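Side-chain contacts in halohydrin epoxidase A (Corynebacterium sp., PDB 4Z9F), which probably catalyses the ring closure of halohydrins to epoxides with release of hydrogen halide, using a Rossmann-type fold related to the short-chain dehydrogenases: residues Lys163-Arg167 with Asp168-Leu172; Arg226-Ala229 with Pro230-Gly233; Leu112-Gln115 with Ser116-Pro120. The protein carries 1 engineered substitution. All blocks are in the same frame, centred on the assembly; numbering follows the deposited sequence.

Interaction 1 (Lys163-Arg167 with Asp168-Leu172)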
loop_
_atom_site.group_PDB
_atom_site.type_symbol
_atom_site.label_atom_id
_atom_site.label_comp_id
_atom_site.label_asym_id
_atom_site.label_seq_id
_atom_site.Cartn_x
_atom_site.Cartn_y
_atom_site.Cartn_z
ATOM N N LYS C 163 2.792 16.270 6.217
ATOM C CA LYS C 163 4.067 16.637 5.625
ATOM C C LYS C 163 4.452 18.064 5.974
ATOM O O LYS C 163 5.643 18.371 6.065
ATOM C CB LYS C 163 4.013 16.490 4.108
ATOM C CG LYS C 163 3.592 15.111 3.632
ATOM C CD LYS C 163 4.476 14.008 4.197
ATOM C CE LYS C 163 4.233 12.702 3.411
ATOM N NZ LYS C 163 4.606 11.461 4.132
ATOM N N THR C 164 3.466 18.945 6.146
ATOM C CA THR C 164 3.714 20.335 6.527
ATOM C C THR C 164 3.442 20.610 8.006
ATOM O O THR C 164 4.225 21.314 8.659
ATOM C CB THR C 164 2.877 21.278 5.647
ATOM O OG1 THR C 164 1.503 20.868 5.635
ATOM C CG2 THR C 164 3.391 21.264 4.216
ATOM N N LEU C 165 2.364 20.056 8.569
ATOM C CA LEU C 165 1.988 20.400 9.934
ATOM C C LEU C 165 2.942 19.812 10.977
ATOM O O LEU C 165 3.076 20.378 12.070
ATOM C CB LEU C 165 0.542 19.957 10.198
ATOM C CG LEU C 165 -0.518 20.628 9.326
ATOM C CD1 LEU C 165 -1.928 20.073 9.572
ATOM C CD2 LEU C 165 -0.499 22.126 9.565
ATOM N N SER C 166 3.632 18.701 10.670
ATOM C CA SER C 166 4.517 18.091 11.666
ATOM C C SER C 166 5.637 19.037 12.097
ATOM O O SER C 166 6.126 18.949 13.235
ATOM C CB SER C 166 5.123 16.788 11.132
ATOM O OG SER C 166 4.108 15.905 10.664
ATOM N N ARG C 167 6.062 19.940 11.208
ATOM C CA ARG C 167 7.127 20.864 11.581
ATOM C C ARG C 167 6.645 21.858 12.631
ATOM O O ARG C 167 7.446 22.335 13.445
ATOM C CB ARG C 167 7.657 21.595 10.344
ATOM C CG ARG C 167 9.032 22.237 10.572
ATOM C CD ARG C 167 10.109 21.200 10.918
ATOM N NE ARG C 167 10.340 20.247 9.832
ATOM C CZ ARG C 167 11.193 20.431 8.824
ATOM N NH1 ARG C 167 11.913 21.545 8.748
ATOM N NH2 ARG C 167 11.322 19.503 7.883
ATOM N N ASP C 168 5.351 22.176 12.626
ATOM C CA ASP C 168 4.737 22.999 13.665
ATOM C C ASP C 168 4.504 22.235 14.962
ATOM O O ASP C 168 3.956 22.809 15.911
ATOM C CB ASP C 168 3.392 23.553 13.178
ATOM C CG ASP C 168 3.523 24.441 11.954
ATOM O OD1 ASP C 168 4.465 25.258 11.909
ATOM O OD2 ASP C 168 2.671 24.325 11.039
ATOM N N GLY C 169 4.880 20.959 15.028
ATOM C CA GLY C 169 4.519 20.153 16.178
ATOM C C GLY C 169 3.059 19.755 16.231
ATOM O O GLY C 169 2.577 19.355 17.297
ATOM N N ILE C 170 2.331 19.881 15.125
ATOM C CA ILE C 170 0.927 19.486 15.044
ATOM C C ILE C 170 0.938 18.108 14.391
ATOM O O ILE C 170 1.163 18.003 13.186
ATOM C CB ILE C 170 0.100 20.487 14.230
ATOM C CG1 ILE C 170 0.159 21.892 14.852
ATOM C CG2 ILE C 170 -1.329 20.018 14.108
ATOM C CD1 ILE C 170 -0.344 23.001 13.916
ATOM N N LEU C 171 0.726 17.047 15.181
ATOM C CA LEU C 171 0.994 15.674 14.745
ATOM C C LEU C 171 -0.311 14.969 14.389
ATOM O O LEU C 171 -1.183 14.800 15.252
ATOM C CB LEU C 171 1.740 14.905 15.839
ATOM C CG LEU C 171 2.959 15.628 16.410
ATOM C CD1 LEU C 171 3.602 14.788 17.473
ATOM C CD2 LEU C 171 3.956 15.935 15.307
ATOM N N LEU C 172 -0.445 14.565 13.120
ATOM C CA LEU C 172 -1.675 13.991 12.594
ATOM C C LEU C 172 -1.545 12.474 12.484
ATOM O O LEU C 172 -0.462 11.957 12.177
ATOM C CB LEU C 172 -2.020 14.588 11.223
ATOM C CG LEU C 172 -2.879 15.862 11.209
ATOM C CD1 LEU C 172 -2.265 17.035 11.987
ATOM C CD2 LEU C 172 -3.220 16.278 9.779
HETATM O O HOH W 1 1.462 15.932 11.310
#
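Leu165 and Ser166 meet Asp168, Gly169 and Ile170 in a Schellman motif, the helix terminator that turns the chain from helix 147-165 into strand 170-177 of a beta-alpha-beta unit in the Rossmann-type fold. Gly169, with its positive phi of 73°, is the C-prime residue. Two bonds define the motif: Ile170 N reaches Leu165 O at 3.2 Å, and Gly169 N reaches Ser166 O at 3.0 Å. Leu165 O also takes a weak bond from Asp168 N, so one carbonyl of the final turn serves two donors.

An apolar strip accompanies the turn. Leu165 CB lies 4.1 Å from Ile170 CB, which brings the C-terminal part of the helix against the start of the strand. Because its CG is anti to the carbonyl carbon (chi1 -62°), the leucine carries its branches past this point, and its CD1 meets Leu172 CD1 at 3.9 Å while the two side chains lie aslant. The polar ends turn elsewhere. Asp168 OD2 forms a salt bridge with Arg122, and the guanidinium of Arg167 binds backbone carbonyls of the second subunit, among them Val205 O.

Behind the turn, Ser166 OG is hydrogen-bonded to Ala162 O in the preceding turn and also meets a single water, which takes over where direct bonding between helix and strand stops: it donates to Ser166 OG at 2.7 Å and to Ile170 O at 2.8 Å, and accepts from Leu172 N at 3.0 Å.

Interaction 2 (Arg226-Ala229 with Pro230-Gly233)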
loop_
_atom_site.group_PDB
_atom_site.type_symbol
_atom_site.label_atom_id
_atom_site.label_comp_id
_atom_site.label_asym_id
_atom_site.label_seq_id
_atom_site.Cartn_x
_atom_site.Cartn_y
_atom_site.Cartn_z
ATOM N N ARG C 226 2.491 11.982 22.698
ATOM C CA ARG C 226 3.580 12.389 21.809
ATOM C C ARG C 226 4.904 11.693 22.138
ATOM O O ARG C 226 5.955 12.084 21.605
ATOM C CB ARG C 226 3.772 13.919 21.811
ATOM C CG ARG C 226 2.476 14.723 21.641
ATOM C CD ARG C 226 2.730 16.253 21.532
ATOM N NE ARG C 226 1.575 17.048 21.974
ATOM C CZ ARG C 226 1.576 18.376 22.138
ATOM N NH1 ARG C 226 2.673 19.087 21.879
ATOM N NH2 ARG C 226 0.480 18.998 22.567
ATOM N N ARG C 227 4.887 10.660 22.985
ATOM C CA ARG C 227 6.119 9.978 23.366
ATOM C C ARG C 227 6.776 9.250 22.198
ATOM O O ARG C 227 7.978 8.978 22.267
ATOM C CB ARG C 227 5.858 8.988 24.505
ATOM C CG ARG C 227 5.440 9.667 25.816
ATOM C CD ARG C 227 5.673 8.763 27.025
ATOM N NE ARG C 227 4.949 7.511 26.895
ATOM C CZ ARG C 227 5.505 6.306 26.898
ATOM N NH1 ARG C 227 6.817 6.156 27.058
ATOM N NH2 ARG C 227 4.733 5.239 26.759
ATOM N N ALA C 228 6.017 8.913 21.150
ATOM C CA ALA C 228 6.579 8.264 19.968
ATOM C C ALA C 228 6.301 9.116 18.740
ATOM O O ALA C 228 5.867 8.610 17.703
ATOM C CB ALA C 228 6.007 6.854 19.786
ATOM N N ALA C 229 6.575 10.412 18.842
ATOM C CA ALA C 229 6.316 11.385 17.783
ATOM C C ALA C 229 6.732 10.943 16.375
ATOM O O ALA C 229 6.032 11.288 15.419
ATOM C CB ALA C 229 7.008 12.708 18.118
ATOM N N PRO C 230 7.833 10.205 16.177
ATOM C CA PRO C 230 8.236 9.872 14.796
ATOM C C PRO C 230 7.264 8.975 14.027
ATOM O O PRO C 230 7.491 8.760 12.828
ATOM C CB PRO C 230 9.585 9.172 14.985
ATOM C CG PRO C 230 10.130 9.758 16.254
ATOM C CD PRO C 230 8.912 9.857 17.127
ATOM N N ILE C 231 6.217 8.421 14.649
ATOM C CA ILE C 231 5.274 7.606 13.880
ATOM C C ILE C 231 4.180 8.512 13.310
ATOM O O ILE C 231 3.185 8.045 12.748
ATOM C CB ILE C 231 4.696 6.450 14.729
ATOM C CG1 ILE C 231 3.873 6.970 15.908
ATOM C CG2 ILE C 231 5.811 5.567 15.264
ATOM C CD1 ILE C 231 3.360 5.866 16.803
ATOM N N VAL C 232 4.396 9.828 13.401
ATOM C CA VAL C 232 3.431 10.797 12.887
ATOM C C VAL C 232 3.102 10.566 11.416
ATOM O O VAL C 232 3.964 10.211 10.601
ATOM C CB VAL C 232 3.975 12.223 13.094
ATOM C CG1 VAL C 232 5.275 12.415 12.325
ATOM C CG2 VAL C 232 2.951 13.272 12.660
ATOM N N GLY C 233 1.846 10.802 11.060
ATOM C CA GLY C 233 1.486 10.978 9.666
ATOM C C GLY C 233 1.115 9.720 8.915
ATOM O O GLY C 233 1.111 9.732 7.672
#
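Ala228 and Ile231 face each other across a tight 3-10-like turn, with the methyl of Ala228 CB set 4.1 Å from Ile231 CD1. The isoleucine is placed for this by its first torsion: CG1 sits between the backbone N and the carbonyl carbon (chi1 64°), which folds the branch back over the turn. It passes close to a carbonyl on the way, CG1 being 3.1 Å from Ala228 O. That same oxygen accepts the backbone bond from Ile231 N, also 3.1 Å long and nearly straight at 173°, so the N-H bonds this oxygen while the CG1 methylene lies against it.

The next residue pair is built similarly. Val232 N binds Ala229 O at 3.0 Å, and the valine's CB and CG1 lie 3.2 and 3.4 Å from Ala229 O. Pro230 lies within both turns, its ring CD abutting Ala229 CB at 3.6 Å; the ring closes off its nitrogen, which has no hydrogen to offer. Two successive bonds, each spanning three residues, thus make one short 3-10 turn.

The turn belongs to the connection from helix 213-224 to strand 235-238. Ile231 leans on Phe222 and Leu223 of that helix and on Tyr173 of strand 170-177, Ala229 rests on Leu171 of the same strand, and Pro230 packs on Glu215 of the second subunit.

Interaction 3 (Leu112-Gln115 with Ser116-Pro120)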
loop_
_atom_site.group_PDB
_atom_site.type_symbol
_atom_site.label_atom_id
_atom_site.label_comp_id
_atom_site.label_asym_id
_atom_site.label_seq_id
_atom_site.Cartn_x
_atom_site.Cartn_y
_atom_site.Cartn_z
ATOM N N LEU C 112 -12.851 20.926 7.370
ATOM C CA LEU C 112 -13.195 22.230 7.932
ATOM C C LEU C 112 -12.759 22.335 9.386
ATOM O O LEU C 112 -12.320 23.401 9.832
ATOM C CB LEU C 112 -14.702 22.492 7.810
ATOM C CG LEU C 112 -15.277 22.675 6.404
ATOM C CD1 LEU C 112 -16.756 23.010 6.473
ATOM C CD2 LEU C 112 -14.516 23.738 5.624
ATOM N N LEU C 113 -12.891 21.244 10.148
ATOM C CA LEU C 113 -12.399 21.235 11.522
ATOM C C LEU C 113 -10.888 21.423 11.560
ATOM O O LEU C 113 -10.379 22.292 12.275
ATOM C CB LEU C 113 -12.786 19.931 12.215
ATOM C CG LEU C 113 -12.137 19.661 13.576
ATOM C CD1 LEU C 113 -12.545 20.734 14.576
ATOM C CD2 LEU C 113 -12.551 18.300 14.098
ATOM N N LEU C 114 -10.151 20.610 10.793
ATOM C CA LEU C 114 -8.695 20.748 10.755
ATOM C C LEU C 114 -8.274 22.147 10.304
ATOM O O LEU C 114 -7.349 22.733 10.878
ATOM C CB LEU C 114 -8.085 19.681 9.837
ATOM C CG LEU C 114 -6.571 19.747 9.612
ATOM C CD1 LEU C 114 -5.799 19.495 10.903
ATOM C CD2 LEU C 114 -6.133 18.779 8.514
ATOM N N GLN C 115 -8.937 22.693 9.274
ATOM C CA GLN C 115 -8.583 24.023 8.772
ATOM C C GLN C 115 -8.664 25.054 9.886
ATOM O O GLN C 115 -7.749 25.865 10.067
ATOM C CB GLN C 115 -9.501 24.421 7.605
ATOM C CG GLN C 115 -9.264 25.834 7.056
ATOM C CD GLN C 115 -10.228 26.240 5.934
ATOM O OE1 GLN C 115 -11.449 26.175 6.090
ATOM N NE2 GLN C 115 -9.671 26.683 4.797
ATOM N N SER C 116 -9.765 25.027 10.646
ATOM C CA SER C 116 -9.972 25.963 11.748
ATOM C C SER C 116 -8.977 25.756 12.880
ATOM O O SER C 116 -8.746 26.679 13.660
ATOM C CB SER C 116 -11.400 25.819 12.295
ATOM O OG SER C 116 -11.531 24.640 13.081
ATOM N N ALA C 117 -8.375 24.575 12.983
ATOM C CA ALA C 117 -7.519 24.255 14.122
ATOM C C ALA C 117 -6.056 24.641 13.915
ATOM O O ALA C 117 -5.331 24.801 14.904
ATOM C CB ALA C 117 -7.605 22.754 14.429
ATOM N N ILE C 118 -5.613 24.808 12.666
ATOM C CA ILE C 118 -4.178 24.943 12.390
ATOM C C ILE C 118 -3.613 26.185 13.074
ATOM O O ILE C 118 -2.607 26.117 13.793
ATOM C CB ILE C 118 -3.916 24.963 10.871
ATOM C CG1 ILE C 118 -4.245 23.602 10.243
ATOM C CG2 ILE C 118 -2.467 25.338 10.566
ATOM C CD1 ILE C 118 -4.191 23.597 8.709
ATOM N N ALA C 119 -4.255 27.331 12.876
ATOM C CA ALA C 119 -3.678 28.563 13.415
ATOM C C ALA C 119 -3.583 28.527 14.935
ATOM O O ALA C 119 -2.476 28.740 15.461
ATOM C CB ALA C 119 -4.464 29.779 12.911
ATOM N N PRO C 120 -4.653 28.233 15.694
ATOM C CA PRO C 120 -4.503 28.216 17.155
ATOM C C PRO C 120 -3.592 27.111 17.643
ATOM O O PRO C 120 -2.876 27.309 18.631
ATOM C CB PRO C 120 -5.940 28.032 17.669
ATOM C CG PRO C 120 -6.692 27.456 16.527
ATOM C CD PRO C 120 -6.061 28.046 15.294
HETATM O O HOH W 2 -6.772 28.038 11.195
#
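Leu113 O takes bonds from two donors one turn on: Ser116 OG donates to it at 2.7 Å, and Ala117 N adds a weak bond of 3.1 Å. The hydroxyl reaches this carbonyl, three residues back, because OG lies between the backbone N and the carbonyl carbon (chi1 75°). Meanwhile Ser116 N makes a regular helical bond to Leu112 O, 3.1 Å long at 162°, so both the side chain and the backbone of the serine are engaged with the preceding turn.

Beyond it the helical bonding changes step. Ala117 N is better directed at Leu114 O, 3.0 Å away at 139°, a three-residue spacing in place of the usual four, and the same oxygen receives only a weak bond from Ile118 N. Ile118 CG1 packs over this oxygen at 3.3 Å.

Water completes the next turn. It donates to Gln115 O at 2.6 Å and accepts from Ala119 N at 3.1 Å, bridging the pair that a regular alpha-helix would bond directly. Pro120 follows with no N-H to give. The extended Gln115 side chain leaves the helix altogether, its NE2 donating to Thr94 O and Ile91 O of the third subunit.

Leu113 and Ala117 rest on Ile76 of strand 73-79, whereas Gln115 and Ile118 meet the third subunit. A long helix so divided between its own sheet and a partner is consistent with the helical dimer interface of short-chain dehydrogenase-like tetramers, here with a water-inserted turn and a proline kink.

From the N terminus the order is interaction 3, interaction 1, interaction 2; each closes only a short local turn, and the three follow in series, none nesting within or crossing another. Interaction 3 lies within helix 96-123, which precedes strand 127-132. Interaction 1 ends the following helix, and the two touch through Leu165 CD1 and Leu114 CD1, 4.1 Å apart, so that adjacent helices share a core. Interaction 2 comes later, before strand 235-238, outermost within this chain, and meets interaction 1 where Gly233 N probably bonds Leu172 O at 2.8 Å. Interaction 1 is therefore the middle term: interactions 2 and 3 stay about 10 Å apart at their nearest atoms.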